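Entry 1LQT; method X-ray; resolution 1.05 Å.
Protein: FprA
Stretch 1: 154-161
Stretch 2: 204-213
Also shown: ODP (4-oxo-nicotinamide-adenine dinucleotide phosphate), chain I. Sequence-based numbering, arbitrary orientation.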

# COMPACT_ATOMS: atom_id res chain seq x y z
N GLY A 154 -12.01 9.99 2.50
CA GLY A 154 -11.44 9.09 3.46
C GLY A 154 -10.64 9.80 4.53
O GLY A 154 -10.20 10.93 4.35
N ASN A 155 -10.46 9.12 5.65
CA ASN A 155 -9.78 9.65 6.82
C ASN A 155 -8.69 8.72 7.33
O ASN A 155 -8.48 8.63 8.53
N GLY A 156 -7.97 8.07 6.41
CA GLY A 156 -6.77 7.37 6.76
C GLY A 156 -5.53 8.11 6.31
O GLY A 156 -5.60 9.14 5.63
N ASN A 157 -4.37 7.59 6.69
CA ASN A 157 -3.15 8.28 6.34
C ASN A 157 -2.91 8.35 4.84
O ASN A 157 -2.21 9.25 4.39
N VAL A 158 -3.44 7.42 4.06
CA VAL A 158 -3.23 7.54 2.62
C VAL A 158 -3.92 8.80 2.08
O VAL A 158 -3.45 9.44 1.16
N ALA A 159 -5.06 9.18 2.67
CA ALA A 159 -5.72 10.42 2.27
C ALA A 159 -4.81 11.62 2.50
O ALA A 159 -4.77 12.54 1.69
N LEU A 160 -4.07 11.60 3.60
CA LEU A 160 -3.11 12.67 3.85
C LEU A 160 -2.00 12.64 2.83
O LEU A 160 -1.61 13.71 2.35
N ASP A 161 -1.47 11.48 2.49
CA ASP A 161 -0.43 11.41 1.48
C ASP A 161 -0.92 12.04 0.17
O ASP A 161 -0.22 12.83 -0.45
N GLN A 204 -13.23 9.13 15.08
CA GLN A 204 -13.19 7.89 14.32
C GLN A 204 -12.12 7.90 13.24
O GLN A 204 -11.97 6.93 12.51
N ALA A 205 -11.38 8.99 13.11
CA ALA A 205 -10.39 9.10 12.05
C ALA A 205 -9.32 8.02 12.23
O ALA A 205 -8.93 7.67 13.35
N ALA A 206 -8.81 7.52 11.11
CA ALA A 206 -7.75 6.51 11.09
C ALA A 206 -6.36 7.14 10.97
O ALA A 206 -5.35 6.44 10.97
N PHE A 207 -6.28 8.46 10.86
CA PHE A 207 -5.02 9.17 10.84
C PHE A 207 -4.22 8.89 12.07
O PHE A 207 -4.77 8.65 13.16
N THR A 208 -2.90 9.01 11.93
CA THR A 208 -2.03 9.00 13.09
C THR A 208 -1.35 10.37 13.26
O THR A 208 -1.40 11.22 12.39
N THR A 209 -0.75 10.56 14.43
CA THR A 209 -0.49 11.92 14.87
C THR A 209 0.64 12.63 14.16
O THR A 209 0.51 13.79 13.78
N LEU A 210 1.77 11.96 13.97
CA LEU A 210 2.88 12.58 13.28
C LEU A 210 2.48 13.06 11.90
O LEU A 210 2.83 14.15 11.46
N GLU A 211 1.69 12.24 11.23
CA GLU A 211 1.25 12.55 9.89
C GLU A 211 0.35 13.78 9.89
O GLU A 211 0.40 14.60 8.98
N LEU A 212 -0.51 13.92 10.90
CA LEU A 212 -1.28 15.16 11.02
C LEU A 212 -0.39 16.35 11.33
O LEU A 212 -0.60 17.43 10.78
N ARG A 213 0.60 16.17 12.18
CA ARG A 213 1.50 17.27 12.55
C ARG A 213 2.29 17.79 11.37
O ARG A 213 2.53 19.00 11.27

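The two stretches meet where each enters a helix, and the contact is built around Asn155, Asn157, Leu160 and Phe207. Of the CA atoms, those of Gly156 and Ala206 come nearest across the stretches (4.5 Å), beside the hydrogen bond from Ala206 N to Asn155 O (2.8 Å). A side chain at Gly156 would not fit beside the ligand as bound: an ideal CB would lie 2.2 Å from ODP O1N.

Asn157 starts its CA-to-CB bond sideways, but chi1 in m (-73°) and chi2 of -32° carry the amide to the second stretch, where both of its polar ends are used. Asn157 OD1 accepts from Thr208 N (3.0 Å), while Asn157 ND2 donates to Thr208 OG1 (2.8 Å) and makes a weak bond to ODP O2D (3.1 Å). Thr208, in the p rotamer, makes no capping bond with its side chain; instead OG1 passes the chain on to Glu211 OE1 (2.6 Å). Glu211 folds back through m, p and a chi3 of 26°, so that OE1 meets this hydroxyl and OE2 accepts from ODP N7N (3.0 Å).

Phe207 also leaves sideways, and its m rotamer (chi1 -57°, chi2 -49°) swings the ring over the first stretch. Asn155 C lies over one face, and Gly156 O approaches the edge, 3.3 Å from Phe207 CE1. Asn155, likewise m, turns its amide back so that ND2 donates to Gly154 O (3.0 Å) and packs 3.6 Å from Phe207 CZ. Leu160 points toward the second stretch in an m,t conformation; both methyls touch the ring, Leu160 CD2 at 3.6 Å from Phe207 CE1 and Leu160 CD1 at 3.6 Å from Phe207 CD1; Leu160 CD1 also lies 4.0 Å from Leu212 CD2 and 3.9 Å from Glu211 CB.

A water joins protein and ligand, accepting from Asn157 N (2.9 Å) and donating to Ala206 O (2.8 Å) and ODP O1A (2.7 Å).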

# COMPACT_ATOMS: atom_id res chain seq x y z
CB ASN A 155 -10.77 9.99 7.95
CG ASN A 155 -11.44 11.37 7.86
OD1 ASN A 155 -12.22 11.65 8.76
ND2 ASN A 155 -11.18 12.18 6.84
CB ASN A 157 -1.95 7.63 7.05
CG ASN A 157 -1.91 7.92 8.53
OD1 ASN A 157 -2.31 8.98 8.99
ND2 ASN A 157 -1.36 6.98 9.29
CB VAL A 158 -3.65 6.27 1.87
CG1 VAL A 158 -3.53 6.47 0.37
CG2 VAL A 158 -2.81 5.10 2.33
CB ALA A 159 -7.02 10.61 3.02
CB LEU A 160 -2.53 12.54 5.24
CG LEU A 160 -3.51 12.61 6.38
CD1 LEU A 160 -2.78 12.49 7.72
CD2 LEU A 160 -4.34 13.89 6.33
CB ASP A 161 -0.02 9.97 1.19
CG ASP A 161 0.86 9.31 2.24
OD1 ASP A 161 1.27 9.97 3.20
OD2 ASP A 161 1.20 8.12 2.06
CB GLN A 204 -14.56 7.62 13.71
CG GLN A 204 -15.62 7.31 14.73
CD GLN A 204 -16.19 8.54 15.41
OE1 GLN A 204 -16.36 9.59 14.79
NE2 GLN A 204 -16.47 8.40 16.70
CB ALA A 205 -9.76 10.44 12.03
CB ALA A 206 -8.00 5.47 10.01
CB PHE A 207 -5.26 10.69 10.92
CG PHE A 207 -6.16 11.26 9.84
CD1 PHE A 207 -5.96 10.96 8.50
CD2 PHE A 207 -7.17 12.15 10.17
CE1 PHE A 207 -6.77 11.52 7.55
CE2 PHE A 207 -7.99 12.68 9.22
CZ PHE A 207 -7.80 12.36 7.92
CB THR A 208 -1.06 7.80 13.10
OG1 THR A 208 -0.37 7.73 11.85
CG2 THR A 208 -1.85 6.50 13.26
CB THR A 209 -0.25 11.94 16.37
OG1 THR A 209 -1.26 11.17 17.06
CG2 THR A 209 -0.31 13.36 16.91
CB LEU A 210 4.06 11.63 13.23
CG LEU A 210 5.25 12.15 12.42
CD1 LEU A 210 5.87 13.37 13.03
CD2 LEU A 210 6.27 11.03 12.31
CB GLU A 211 0.59 11.31 9.30
CG GLU A 211 1.62 10.20 9.09
CD GLU A 211 2.21 9.51 10.36
OE1 GLU A 211 1.54 9.47 11.45
OE2 GLU A 211 3.38 8.98 10.28
CB LEU A 212 -2.34 15.01 12.09
CG LEU A 212 -3.55 14.14 11.76
CD1 LEU A 212 -4.40 13.96 13.00
CD2 LEU A 212 -4.34 14.78 10.62
CB ARG A 213 2.45 16.85 13.66
CG ARG A 213 1.85 16.66 15.01
CD ARG A 213 2.94 16.43 16.10
NE ARG A 213 2.37 15.97 17.35
CZ ARG A 213 1.85 16.76 18.26
NH1 ARG A 213 1.81 18.08 18.06
NH2 ARG A 213 1.35 16.22 19.37
O1X ODP I . -15.55 5.29 8.72
P2B ODP I . -14.28 4.54 8.46
O2X ODP I . -13.33 4.50 9.64
O3X ODP I . -14.52 3.15 7.90
O2B ODP I . -13.58 5.42 7.31
C2B ODP I . -12.54 4.91 6.48
C3B ODP I . -11.15 5.42 6.79
O3B ODP I . -11.20 6.79 7.14
C1B ODP I . -12.74 5.41 5.09
N9A ODP I . -13.82 4.83 4.33
C8A ODP I . -14.03 3.52 4.01
N7A ODP I . -15.10 3.36 3.24
C5A ODP I . -15.61 4.62 3.04
C4A ODP I . -14.82 5.54 3.73
N3A ODP I . -15.01 6.88 3.75
C2A ODP I . -16.08 7.29 3.04
N1A ODP I . -16.90 6.47 2.33
C6A ODP I . -16.67 5.12 2.32
N6A ODP I . -17.47 4.37 1.55
O4B ODP I . -11.51 5.10 4.46
C4B ODP I . -10.47 5.28 5.43
C5B ODP I . -9.52 4.12 5.35
O5B ODP I . -8.42 4.41 6.18
PA ODP I . -7.36 3.26 6.51
O1A ODP I . -6.40 3.80 7.46
O2A ODP I . -8.04 1.99 6.85
O3 ODP I . -6.71 2.99 5.08
PN ODP I . -5.56 3.76 4.22
O1N ODP I . -5.65 5.23 4.41
O2N ODP I . -5.68 3.17 2.87
O5D ODP I . -4.23 3.30 4.93
C5D ODP I . -3.86 1.90 4.88
C4D ODP I . -2.86 1.63 5.98
O4D ODP I . -1.57 2.14 5.67
C1D ODP I . -1.12 2.98 6.73
C2D ODP I . -2.35 3.40 7.43
O2D ODP I . -2.16 4.01 8.65
C3D ODP I . -3.27 2.24 7.32
O3D ODP I . -2.99 1.35 8.38
N1N ODP I . -0.17 3.95 6.30
C2N ODP I . 0.71 4.47 7.27
C3N ODP I . 1.33 5.64 7.00
C7N ODP I . 2.23 6.13 8.15
N7N ODP I . 2.84 7.27 7.93
O7N ODP I . 2.29 5.44 9.18
C4N ODP I . 1.14 6.39 5.83
O99 ODP I . 1.67 7.52 5.61
C5N ODP I . 0.19 5.83 4.85
C6N ODP I . -0.46 4.61 5.12
O HOH W 1 -4.51 5.39 8.52